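Local coordinates for protein oxidoreductase (Bordetella pertussis, PDB 3Q2K) that probably catalyses the NAD-dependent oxidation of the sugar ring of UDP-N-acetylglucosaminuronic acid, a step in the biosynthesis of 2,3-diacetamido-2,3-dideoxy-D-mannuronic acid, at residues Lys150-Asn155 with Val286-Ile291; Asn207-Tyr212 with Ile257-Leu262; Asp217-Pro222 with Gly270-Leu275. All coordinates share one frame; numbering follows the deposited sequence.

Starting from the N terminus, the chain first completes the parallel Rossmann sheet with strand 146-148, and the turn that follows, 150-155, waits for 286-291 to close the longest loop, contact 1. Within that loop lie both other contacts. Helix 210-220 supplies the first half of each: its start, with the residues just before it, meets strand 254-260 in contact 2, and its end meets strand 269-276 in contact 3. These two cross, since 217-222 comes before 257-262 and 270-275 after it. Together the three tie the nucleotide-binding domain to the C-terminal sheet and lay one helix over that sheet, with the substrate beside the start of the helix.

Contact 1: residues Lys150-Asn155 with Val286-Ile291; sequences KQNRRN and VAVNRI. With NAI (1,4-dihydronicotinamide adenine dinucleotide), chain U.
Asn155 and Val288 face each other across a thin, partly buried contact. The direct contact is slight, van der Waals touches of one methyl on two amides: CG2 of Val288 lies 4.0 Å from ND2 of Asn155 and 4.2 Å from ND2 of Asn152.

The polar link is made through a water. ND2 of Asn155 gives a hydrogen to it at 2.8 Å, and the water passes one on to Ala287 O at 3.2 Å; the two segments share no direct hydrogen bond. On its own side, the 286-291 turn is braced by Asn289, whose OD1 receives Ala287 N at 2.7 Å with the donor almost in line with the side-chain C=O.

Of these two segments, Gln151 is the residue that bonds the cofactor, alongside Asp63 and Ser102 elsewhere. Its amide pairs with the nicotinamide carboxamide: Gln151 NE2 gives to O7N of the NADH at 2.8 Å, while Gln151 OE1 takes N7N of the NADH at 3.2 Å in a nearly straight bond (171°). Two opposed bonds of this kind fix the rotation of the carboxamide. A bend at chi2 (-87°) helps turn the glutamine amide toward it.

The 3-10 turn 151-154 links strand 146-148 to helix 156-166. Asn152 touches His211 of helix 210-220, and Asn155 leans on Thr313 of helix 306-315. Segment 286-291 leads into the strand outermost in this chain's sheet, 290-296.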
loop_
_atom_site.group_PDB
_atom_site.type_symbol
_atom_site.label_atom_id
_atom_site.label_comp_id
_atom_site.label_asym_id
_atom_site.label_seq_id
_atom_site.Cartn_x
_atom_site.Cartn_y
_atom_site.Cartn_z
ATOM N N LYS C 150 7.984 -28.998 23.639
ATOM C CA LYS C 150 8.495 -28.984 22.282
ATOM C C LYS C 150 9.454 -30.159 22.202
ATOM O O LYS C 150 10.669 -29.955 22.194
ATOM C CB LYS C 150 9.219 -27.670 21.969
ATOM C CG LYS C 150 8.725 -26.998 20.710
ATOM C CD LYS C 150 7.485 -26.211 21.069
ATOM C CE LYS C 150 7.040 -25.389 19.862
ATOM N NZ LYS C 150 5.741 -25.764 19.236
ATOM N N GLN C 151 8.919 -31.372 22.091
ATOM C CA GLN C 151 9.779 -32.523 22.336
ATOM C C GLN C 151 10.862 -32.698 21.288
ATOM O O GLN C 151 11.921 -33.230 21.620
ATOM C CB GLN C 151 9.039 -33.830 22.653
ATOM C CG GLN C 151 8.310 -34.483 21.479
ATOM C CD GLN C 151 6.907 -33.938 21.326
ATOM O OE1 GLN C 151 6.633 -32.785 21.673
ATOM N NE2 GLN C 151 5.996 -34.785 20.860
ATOM N N ASN C 152 10.632 -32.238 20.062
ATOM C CA ASN C 152 11.585 -32.586 19.013
ATOM C C ASN C 152 12.912 -31.909 19.315
ATOM O O ASN C 152 13.952 -32.299 18.788
ATOM C CB ASN C 152 11.127 -32.123 17.623
ATOM C CG ASN C 152 10.001 -32.970 17.057
ATOM O OD1 ASN C 152 9.428 -33.833 17.724
ATOM N ND2 ASN C 152 9.622 -32.673 15.824
ATOM N N ARG C 153 12.875 -30.915 20.197
ATOM C CA ARG C 153 14.134 -30.254 20.518
ATOM C C ARG C 153 15.160 -31.211 21.124
ATOM O O ARG C 153 16.374 -30.995 21.066
ATOM C CB ARG C 153 13.891 -29.036 21.412
ATOM C CG ARG C 153 13.347 -27.821 20.701
ATOM C CD ARG C 153 13.265 -26.664 21.686
ATOM N NE ARG C 153 12.631 -25.476 21.122
ATOM C CZ ARG C 153 12.803 -24.242 21.588
ATOM N NH1 ARG C 153 13.600 -23.997 22.616
ATOM N NH2 ARG C 153 12.182 -23.218 21.024
ATOM N N ARG C 154 14.676 -32.299 21.708
ATOM C CA ARG C 154 15.575 -33.213 22.394
ATOM C C ARG C 154 16.037 -34.272 21.409
ATOM O O ARG C 154 16.915 -35.059 21.744
ATOM C CB ARG C 154 14.881 -33.894 23.574
ATOM C CG ARG C 154 14.303 -32.961 24.624
ATOM C CD ARG C 154 15.336 -32.002 25.202
ATOM N NE ARG C 154 16.570 -32.665 25.610
ATOM C CZ ARG C 154 17.776 -32.140 25.431
ATOM N NH1 ARG C 154 18.856 -32.801 25.822
ATOM N NH2 ARG C 154 17.901 -30.955 24.851
ATOM N N ASN C 155 15.421 -34.321 20.235
ATOM C CA ASN C 155 15.865 -35.272 19.225
ATOM C C ASN C 155 17.386 -35.271 19.092
ATOM O O ASN C 155 18.001 -34.236 18.854
ATOM C CB ASN C 155 15.313 -34.875 17.860
ATOM C CG ASN C 155 13.890 -35.342 17.678
ATOM O OD1 ASN C 155 13.266 -35.773 18.644
ATOM N ND2 ASN C 155 13.366 -35.234 16.459
ATOM N N VAL C 286 10.500 -39.077 8.074
ATOM C CA VAL C 286 9.164 -38.523 8.258
ATOM C C VAL C 286 9.068 -37.404 9.291
ATOM O O VAL C 286 8.102 -36.631 9.288
ATOM C CB VAL C 286 8.114 -39.624 8.515
ATOM C CG1 VAL C 286 8.129 -40.605 7.351
ATOM C CG2 VAL C 286 8.369 -40.330 9.832
ATOM N N ALA C 287 10.093 -37.315 10.135
ATOM C CA ALA C 287 10.083 -36.433 11.305
ATOM C C ALA C 287 11.471 -36.016 11.784
ATOM O O ALA C 287 11.812 -36.215 12.944
ATOM C CB ALA C 287 9.256 -37.013 12.450
ATOM N N VAL C 288 12.295 -35.489 10.885
ATOM C CA VAL C 288 13.620 -34.965 11.201
ATOM C C VAL C 288 14.288 -35.985 12.106
ATOM O O VAL C 288 14.843 -35.623 13.133
ATOM C CB VAL C 288 13.654 -33.536 11.800
ATOM C CG1 VAL C 288 13.417 -32.472 10.710
ATOM C CG2 VAL C 288 12.665 -33.393 12.953
ATOM N N ASN C 289 14.262 -37.244 11.686
ATOM C CA ASN C 289 14.716 -38.336 12.536
ATOM C C ASN C 289 15.890 -39.062 11.890
ATOM O O ASN C 289 16.418 -40.025 12.441
ATOM C CB ASN C 289 13.579 -39.340 12.717
ATOM C CG ASN C 289 12.939 -39.703 11.393
ATOM O OD1 ASN C 289 12.136 -38.949 10.844
ATOM N ND2 ASN C 289 13.325 -40.851 10.854
ATOM N N ARG C 290 16.306 -38.593 10.719
ATOM C CA ARG C 290 17.395 -39.266 10.036
ATOM C C ARG C 290 18.256 -38.300 9.239
ATOM O O ARG C 290 17.831 -37.732 8.234
ATOM C CB ARG C 290 16.878 -40.338 9.074
ATOM C CG ARG C 290 18.012 -40.824 8.186
ATOM C CD ARG C 290 17.597 -41.913 7.211
ATOM N NE ARG C 290 17.159 -41.241 5.994
ATOM C CZ ARG C 290 15.895 -41.250 5.593
ATOM N NH1 ARG C 290 15.016 -41.945 6.302
ATOM N NH2 ARG C 290 15.539 -40.599 4.496
ATOM N N ILE C 291 19.499 -38.165 9.681
ATOM C CA ILE C 291 20.388 -37.203 9.047
ATOM C C ILE C 291 20.865 -37.815 7.739
ATOM O O ILE C 291 21.539 -38.842 7.769
ATOM C CB ILE C 291 21.596 -36.958 9.965
ATOM C CG1 ILE C 291 21.166 -36.154 11.191
ATOM C CG2 ILE C 291 22.749 -36.252 9.265
ATOM C CD1 ILE C 291 22.328 -35.955 12.137
HETATM P PA NAI U . -8.130 -34.534 22.113
HETATM O O1A NAI U . -9.487 -34.270 21.588
HETATM O O2A NAI U . -7.830 -36.102 21.890
HETATM O O5B NAI U . -7.996 -34.571 23.719
HETATM C C5B NAI U . -8.958 -33.662 24.240
HETATM C C4B NAI U . -9.309 -33.857 25.710
HETATM O O4B NAI U . -9.472 -32.581 26.344
HETATM C C3B NAI U . -10.677 -34.546 25.539
HETATM O O3B NAI U . -10.686 -35.696 26.388
HETATM C C2B NAI U . -11.623 -33.369 25.904
HETATM O O2B NAI U . -12.828 -33.798 26.544
HETATM C C1B NAI U . -10.748 -32.706 26.990
HETATM N N9A NAI U . -11.305 -31.395 27.274
HETATM C C8A NAI U . -11.998 -30.575 26.439
HETATM N N7A NAI U . -12.289 -29.490 27.102
HETATM C C5A NAI U . -11.832 -29.532 28.374
HETATM C C6A NAI U . -11.842 -28.680 29.496
HETATM N N6A NAI U . -12.424 -27.426 29.459
HETATM N N1A NAI U . -11.229 -29.111 30.594
HETATM C C2A NAI U . -10.616 -30.282 30.649
HETATM N N3A NAI U . -10.587 -31.107 29.625
HETATM C C4A NAI U . -11.160 -30.763 28.479
HETATM O O3 NAI U . -6.999 -33.915 21.159
HETATM P PN NAI U . -5.476 -34.105 21.630
HETATM O O1N NAI U . -4.854 -34.709 20.358
HETATM O O2N NAI U . -5.076 -35.072 22.763
HETATM O O5D NAI U . -4.884 -32.604 21.744
HETATM C C5D NAI U . -3.787 -32.648 22.646
HETATM C C4D NAI U . -3.262 -31.233 22.919
HETATM O O4D NAI U . -1.854 -31.550 22.881
HETATM C C3D NAI U . -3.510 -30.250 21.757
HETATM O O3D NAI U . -2.935 -28.966 21.970
HETATM C C2D NAI U . -2.625 -30.907 20.678
HETATM O O2D NAI U . -2.160 -29.862 19.830
HETATM C C1D NAI U . -1.396 -31.266 21.547
HETATM N N1N NAI U . -0.680 -32.449 21.077
HETATM C C2N NAI U . 0.635 -32.406 21.114
HETATM C C3N NAI U . 1.341 -33.519 20.678
HETATM C C7N NAI U . 2.814 -33.487 20.694
HETATM O O7N NAI U . 3.434 -34.236 19.966
HETATM N N7N NAI U . 3.423 -32.594 21.500
HETATM C C4N NAI U . 0.652 -34.631 20.196
HETATM C C5N NAI U . -0.729 -34.587 20.173
HETATM C C6N NAI U . -1.389 -33.468 20.640
HETATM O O HOH W 1 11.121 -36.858 15.960
#

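Contact 2: residues Asn207-Tyr212 with Ile257-Leu262; sequences NQASHY and INVTML. With HP7 ((2S,3S,4R,5R,6R)-5-acetamido-6-[[[(2R,3S,4R,5R)-5-(2,4-dioxopyrimidin-1-yl)-3,4-dihydroxy-oxolan-2-yl]methoxy-hydroxy-phosphoryl]oxy-hydroxy-phosphoryl]oxy-3,4-dihydroxy-oxane-2-carboxylic acid), chain V.
Gln208 reaches from Met261 to the substrate, and its side chain can be followed atom by atom. CB of Gln208 meets the methyl of Met261, 3.8 Å from CE. CG of Gln208 lies anti to the carbonyl carbon and beside the backbone N (chi1 -70°), 3.8 Å from SD of Met261, and also nears carboxylate oxygen O'P of the substrate. From there the chain bends (chi2 86°); CD lies between that sulfur and O'P, and the two ends of the amide meet different partners. OE1 of Gln208 stays near the thioether, also 3.8 Å from SD of Met261, while NE2 of Gln208 gives a hydrogen to O'P of the substrate at 3.2 Å, at 164°. The Met261 chain, bent at chi2 and chi3, crosses that of Gln208 at a slant, so the thioether packs against the side chain that bonds the carboxylate.

Further along, the contact is purely apolar. CB of Ala209 sits against both methyls of Val259, closest to CG2 at 3.8 Å, and CD1 of Ile257 comes up to the base of Tyr212.

Asn207 and His211 bond the same sugar. OD1 of Asn207 accepts from substrate hydroxyl O4' at 2.7 Å, and Asp201 holds its ND2. His211 uses NE2 for a 2.6 Å hydrogen bond with O3' of the substrate; the hydroxyl lies at the ring edge, in plane, and the substrate's acetamido group lies over one ring face. Arg184 and Lys123 also bind the substrate. On the strand, Asn258 bonds to Ser256 of the second subunit.

This is the sugar site of a GFO/IDH/MocA-family oxidoreductase: the loop leading into a helix and the helix's first turn, backed by the C-terminal sheet, present polar side chains to the substrate next to the cofactor, which His211 also touches.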
loop_
_atom_site.group_PDB
_atom_site.type_symbol
_atom_site.label_atom_id
_atom_site.label_comp_id
_atom_site.label_asym_id
_atom_site.label_seq_id
_atom_site.Cartn_x
_atom_site.Cartn_y
_atom_site.Cartn_z
ATOM N N ASN C 207 -1.076 -26.427 14.225
ATOM C CA ASN C 207 -1.140 -27.711 14.908
ATOM C C ASN C 207 0.073 -28.576 14.564
ATOM O O ASN C 207 1.029 -28.607 15.338
ATOM C CB ASN C 207 -2.481 -28.413 14.673
ATOM C CG ASN C 207 -2.604 -29.653 15.507
ATOM O OD1 ASN C 207 -1.585 -30.323 15.658
ATOM N ND2 ASN C 207 -3.778 -29.923 16.077
ATOM N N GLN C 208 0.116 -29.188 13.384
ATOM C CA GLN C 208 1.132 -30.209 13.105
ATOM C C GLN C 208 2.546 -29.719 12.828
ATOM O O GLN C 208 3.501 -30.385 13.226
ATOM C CB GLN C 208 0.745 -31.114 11.926
ATOM C CG GLN C 208 -0.400 -32.051 12.232
ATOM C CD GLN C 208 -1.750 -31.403 12.004
ATOM O OE1 GLN C 208 -1.841 -30.305 11.457
ATOM N NE2 GLN C 208 -2.812 -32.105 12.377
ATOM N N ALA C 209 2.677 -28.633 12.073
ATOM C CA ALA C 209 4.000 -28.186 11.651
ATOM C C ALA C 209 4.617 -27.188 12.630
ATOM O O ALA C 209 5.724 -26.693 12.420
ATOM C CB ALA C 209 3.933 -27.572 10.256
ATOM N N SER C 210 3.913 -26.892 13.715
ATOM C CA SER C 210 4.482 -25.979 14.707
ATOM C C SER C 210 5.827 -26.422 15.296
ATOM O O SER C 210 6.674 -25.570 15.550
ATOM C CB SER C 210 3.469 -25.650 15.811
ATOM O OG SER C 210 3.094 -26.829 16.499
ATOM N N HIS C 211 6.026 -27.715 15.538
ATOM C CA HIS C 211 7.330 -28.270 15.895
ATOM C C HIS C 211 8.348 -27.856 14.848
ATOM O O HIS C 211 9.550 -27.824 15.121
ATOM C CB HIS C 211 7.330 -29.805 15.920
ATOM C CG HIS C 211 6.210 -30.403 16.716
ATOM N ND1 HIS C 211 6.302 -30.623 18.074
ATOM C CD2 HIS C 211 4.959 -30.789 16.359
ATOM C CE1 HIS C 211 5.171 -31.150 18.511
ATOM N NE2 HIS C 211 4.342 -31.271 17.488
ATOM N N TYR C 212 7.868 -27.648 13.626
ATOM C CA TYR C 212 8.789 -27.354 12.536
ATOM C C TYR C 212 8.974 -25.852 12.377
ATOM O O TYR C 212 10.081 -25.391 12.125
ATOM C CB TYR C 212 8.345 -28.026 11.236
ATOM C CG TYR C 212 8.438 -29.515 11.442
ATOM C CD1 TYR C 212 9.526 -30.232 10.969
ATOM C CD2 TYR C 212 7.471 -30.180 12.185
ATOM C CE1 TYR C 212 9.618 -31.585 11.214
ATOM C CE2 TYR C 212 7.573 -31.532 12.453
ATOM C CZ TYR C 212 8.664 -32.222 11.974
ATOM O OH TYR C 212 8.757 -33.580 12.194
ATOM N N ILE C 257 9.322 -22.766 4.294
ATOM C CA ILE C 257 8.689 -23.855 5.017
ATOM C C ILE C 257 7.495 -24.288 4.189
ATOM O O ILE C 257 6.651 -23.468 3.834
ATOM C CB ILE C 257 8.343 -23.507 6.475
ATOM C CG1 ILE C 257 7.667 -24.711 7.136
ATOM C CG2 ILE C 257 7.518 -22.211 6.558
ATOM C CD1 ILE C 257 7.408 -24.640 8.628
ATOM N N ASN C 258 7.490 -25.569 3.835
ATOM C CA ASN C 258 6.476 -26.106 2.937
ATOM C C ASN C 258 5.632 -27.173 3.620
ATOM O O ASN C 258 6.110 -28.207 4.074
ATOM C CB ASN C 258 7.142 -26.608 1.653
ATOM C CG ASN C 258 8.141 -25.598 1.097
ATOM O OD1 ASN C 258 7.735 -24.624 0.472
ATOM N ND2 ASN C 258 9.437 -25.782 1.330
ATOM N N VAL C 259 4.333 -26.922 3.715
ATOM C CA VAL C 259 3.498 -27.731 4.598
ATOM C C VAL C 259 2.218 -28.184 3.906
ATOM O O VAL C 259 1.556 -27.348 3.292
ATOM C CB VAL C 259 3.113 -26.897 5.835
ATOM C CG1 VAL C 259 2.156 -27.645 6.743
ATOM C CG2 VAL C 259 4.372 -26.548 6.633
ATOM N N THR C 260 1.888 -29.472 3.980
ATOM C CA THR C 260 0.559 -29.957 3.616
ATOM C C THR C 260 0.180 -31.214 4.388
ATOM O O THR C 260 1.006 -32.053 4.740
ATOM C CB THR C 260 0.372 -30.229 2.111
ATOM O OG1 THR C 260 -1.017 -30.489 1.869
ATOM C CG2 THR C 260 1.196 -31.423 1.670
ATOM N N MET C 261 -1.096 -31.273 4.736
ATOM C CA MET C 261 -1.640 -32.451 5.399
ATOM C C MET C 261 -2.340 -33.329 4.364
ATOM O O MET C 261 -3.066 -34.262 4.697
ATOM C CB MET C 261 -2.634 -32.047 6.489
ATOM C CG MET C 261 -2.039 -31.385 7.756
ATOM S SD MET C 261 -0.617 -32.299 8.410
ATOM C CE MET C 261 0.741 -31.160 8.136
ATOM N N LEU C 262 -2.139 -33.052 3.082
ATOM C CA LEU C 262 -2.876 -33.766 2.050
ATOM C C LEU C 262 -2.020 -34.783 1.297
ATOM O O LEU C 262 -2.384 -35.228 0.211
ATOM C CB LEU C 262 -3.493 -32.756 1.085
ATOM C CG LEU C 262 -4.310 -31.655 1.762
ATOM C CD1 LEU C 262 -4.837 -30.785 0.634
ATOM C CD2 LEU C 262 -5.457 -32.142 2.644
HETATM N N1 HP7 V . -2.065 -40.057 10.190
HETATM C C2 HP7 V . -2.460 -40.525 8.998
HETATM O O2 HP7 V . -3.636 -40.578 8.584
HETATM N N3 HP7 V . -1.541 -40.983 8.132
HETATM C C4 HP7 V . -0.235 -40.958 8.471
HETATM O O4 HP7 V . 0.548 -41.359 7.585
HETATM C C5 HP7 V . 0.194 -40.473 9.705
HETATM C C6 HP7 V . -0.784 -40.012 10.586
HETATM P PA HP7 V . 0.271 -39.474 14.751
HETATM P PB HP7 V . 1.415 -37.852 16.810
HETATM O "O'P" HP7 V . -2.060 -34.662 14.160
HETATM O "O'Q" HP7 V . -2.950 -34.229 16.038
HETATM C "C1'" HP7 V . 1.645 -35.439 15.815
HETATM O O1A HP7 V . 1.514 -39.846 13.974
HETATM O O1B HP7 V . 2.841 -38.297 16.588
HETATM C C1C HP7 V . -3.107 -39.567 11.093
HETATM C "C2'" HP7 V . 2.324 -34.143 16.267
HETATM N "N2'" HP7 V . 3.490 -34.311 17.122
HETATM O O2A HP7 V . -0.457 -40.447 15.650
HETATM O O2B HP7 V . 0.555 -38.349 17.943
HETATM C C2C HP7 V . -3.544 -40.687 12.026
HETATM O O2C HP7 V . -4.941 -40.506 12.260
HETATM C "C3'" HP7 V . 1.333 -33.350 17.109
HETATM O "O3'" HP7 V . 1.835 -32.099 17.613
HETATM O O3A HP7 V . 0.558 -38.058 15.464
HETATM O O3B HP7 V . 1.461 -36.244 16.981
HETATM C C3C HP7 V . -2.935 -40.212 13.332
HETATM O O3C HP7 V . -3.722 -40.759 14.388
HETATM C "C4'" HP7 V . 0.047 -33.223 16.293
HETATM O "O4'" HP7 V . -0.862 -32.478 17.111
HETATM C C4C HP7 V . -3.054 -38.696 13.259
HETATM O O4C HP7 V . -2.614 -38.507 11.917
HETATM C "C5'" HP7 V . -0.568 -34.598 16.043
HETATM O "O5'" HP7 V . 0.355 -35.285 15.206
HETATM C C5C HP7 V . -1.938 -38.140 14.134
HETATM O O5C HP7 V . -0.793 -38.876 13.704
HETATM C "C6'" HP7 V . -1.915 -34.486 15.386
HETATM C "C7'" HP7 V . 4.704 -34.516 16.619
HETATM O "O7'" HP7 V . 4.825 -34.447 15.400
HETATM C "C8'" HP7 V . 5.875 -34.814 17.513
#

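Contact 3: residues Asp217-Pro222 with Gly270-Leu275; sequences DWLVGP and GSITIL
The last turn of helix 210-220 runs over strand 269-276, with Val220 CA and Ile274 CA, the nearest pair, 8.4 Å apart; the helix end widens into a pi-type turn and Gly221 then leaves it with a positive phi of 127°. This is helix-on-sheet packing in the C-terminal alpha/beta domain of the GFO/IDH/MocA fold, where a helix covers one face of a mixed sheet.

No hydrogen bond joins the two segments; four aliphatic side chains make the contact, in two pairs. Leu219 reaches toward the strand with one branch, its CD1 4.3 Å from CD1 of Ile272. Next to it, Val220 meets Ile274. All four CB atoms point toward the opposite segment, and the strand residues in question are two apart, so they share one face of the sheet. Both isoleucines touch with the end of the longer branch, but they carry it differently: Ile272 sets CG1 anti to its backbone nitrogen (chi1 -177°), whereas in Ile274 it lies anti to the carbonyl carbon (chi1 -63°).

Neighbours extend this apolar layer. Val176 and Val178 of strand 173-181 lie against Val220 and Ile272, while Val161 and Ile165 of helix 156-166 pack on Ile274. On the other face of the strand, Thr273 and Leu275 pack on Phe181 of the second subunit, so the strand lies between the helix layer of its own chain and a subunit interface.

At the helix end, Val220 O is taken by NE2 of His251. A weak 3.1 Å bond runs from Gly221 N back to Asp217 O. CG2 of Val220 stops 4.2 Å from CD1 of Ile274.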
loop_
_atom_site.group_PDB
_atom_site.type_symbol
_atom_site.label_atom_id
_atom_site.label_comp_id
_atom_site.label_asym_id
_atom_site.label_seq_id
_atom_site.Cartn_x
_atom_site.Cartn_y
_atom_site.Cartn_z
ATOM N N ASP C 217 13.488 -20.397 14.326
ATOM C CA ASP C 217 14.177 -19.502 15.246
ATOM C C ASP C 217 15.150 -20.272 16.143
ATOM O O ASP C 217 16.309 -19.889 16.272
ATOM C CB ASP C 217 13.190 -18.748 16.140
ATOM C CG ASP C 217 13.909 -17.811 17.080
ATOM O OD1 ASP C 217 14.641 -18.319 17.955
ATOM O OD2 ASP C 217 13.774 -16.586 16.896
ATOM N N TRP C 218 14.684 -21.335 16.791
ATOM C CA TRP C 218 15.520 -22.155 17.659
ATOM C C TRP C 218 16.847 -22.566 17.024
ATOM O O TRP C 218 17.902 -22.452 17.647
ATOM C CB TRP C 218 14.737 -23.399 18.079
ATOM C CG TRP C 218 15.517 -24.225 19.047
ATOM C CD1 TRP C 218 15.931 -23.847 20.290
ATOM C CD2 TRP C 218 15.988 -25.565 18.853
ATOM N NE1 TRP C 218 16.642 -24.864 20.876
ATOM C CE2 TRP C 218 16.701 -25.925 20.014
ATOM C CE3 TRP C 218 15.871 -26.496 17.815
ATOM C CZ2 TRP C 218 17.273 -27.183 20.180
ATOM C CZ3 TRP C 218 16.425 -27.755 17.987
ATOM C CH2 TRP C 218 17.143 -28.073 19.147
ATOM N N LEU C 219 16.826 -22.991 15.766
ATOM C CA LEU C 219 18.051 -23.522 15.177
ATOM C C LEU C 219 18.873 -22.450 14.475
ATOM O O LEU C 219 20.092 -22.365 14.647
ATOM C CB LEU C 219 17.750 -24.632 14.167
ATOM C CG LEU C 219 17.556 -26.037 14.737
ATOM C CD1 LEU C 219 17.238 -27.016 13.612
ATOM C CD2 LEU C 219 18.818 -26.488 15.448
ATOM N N VAL C 220 18.191 -21.667 13.644
ATOM C CA VAL C 220 18.853 -20.813 12.662
ATOM C C VAL C 220 19.043 -19.360 13.107
ATOM O O VAL C 220 19.985 -18.681 12.694
ATOM C CB VAL C 220 18.098 -20.868 11.310
ATOM C CG1 VAL C 220 18.741 -19.919 10.305
ATOM C CG2 VAL C 220 18.027 -22.309 10.762
ATOM N N GLY C 221 18.155 -18.880 13.971
ATOM C CA GLY C 221 18.322 -17.559 14.580
ATOM C C GLY C 221 17.072 -16.721 14.389
ATOM O O GLY C 221 16.063 -17.216 13.895
ATOM N N PRO C 222 17.102 -15.442 14.784
ATOM C CA PRO C 222 15.936 -14.573 14.686
ATOM C C PRO C 222 15.406 -14.381 13.270
ATOM O O PRO C 222 16.166 -13.994 12.383
ATOM C CB PRO C 222 16.483 -13.223 15.155
ATOM C CG PRO C 222 17.588 -13.588 16.116
ATOM C CD PRO C 222 18.230 -14.798 15.482
ATOM N N GLY C 270 9.458 -35.091 6.779
ATOM C CA GLY C 270 9.481 -34.096 7.850
ATOM C C GLY C 270 10.930 -33.665 7.899
ATOM O O GLY C 270 11.729 -34.352 8.529
ATOM N N SER C 271 11.308 -32.587 7.217
ATOM C CA SER C 271 12.747 -32.391 7.037
ATOM C C SER C 271 13.176 -30.935 7.143
ATOM O O SER C 271 12.334 -30.043 7.051
ATOM C CB SER C 271 13.177 -32.880 5.659
ATOM O OG SER C 271 12.570 -32.015 4.714
ATOM N N ILE C 272 14.477 -30.756 7.357
ATOM C CA ILE C 272 15.190 -29.487 7.382
ATOM C C ILE C 272 16.545 -29.591 6.689
ATOM O O ILE C 272 17.298 -30.550 6.859
ATOM C CB ILE C 272 15.333 -28.840 8.769
ATOM C CG1 ILE C 272 16.041 -27.491 8.621
ATOM C CG2 ILE C 272 16.099 -29.722 9.746
ATOM C CD1 ILE C 272 15.572 -26.495 9.675
ATOM N N THR C 273 16.826 -28.627 5.825
ATOM C CA THR C 273 18.100 -28.581 5.123
ATOM C C THR C 273 18.680 -27.211 5.438
ATOM O O THR C 273 17.975 -26.213 5.251
ATOM C CB THR C 273 17.830 -28.513 3.621
ATOM O OG1 THR C 273 17.379 -29.798 3.190
ATOM C CG2 THR C 273 19.108 -28.215 2.887
ATOM N N ILE C 274 19.907 -27.171 5.949
ATOM C CA ILE C 274 20.577 -25.901 6.185
ATOM C C ILE C 274 21.833 -25.807 5.337
ATOM O O ILE C 274 22.683 -26.689 5.421
ATOM C CB ILE C 274 20.904 -25.738 7.676
ATOM C CG1 ILE C 274 19.599 -25.713 8.469
ATOM C CG2 ILE C 274 21.618 -24.421 7.974
ATOM C CD1 ILE C 274 19.843 -26.022 9.935
ATOM N N LEU C 275 21.956 -24.749 4.545
ATOM C CA LEU C 275 23.125 -24.601 3.679
ATOM C C LEU C 275 23.945 -23.394 4.106
ATOM O O LEU C 275 23.365 -22.323 4.211
ATOM C CB LEU C 275 22.680 -24.359 2.236
ATOM C CG LEU C 275 21.858 -25.537 1.708
ATOM C CD1 LEU C 275 21.501 -25.396 0.238
ATOM C CD2 LEU C 275 22.735 -26.773 1.890
#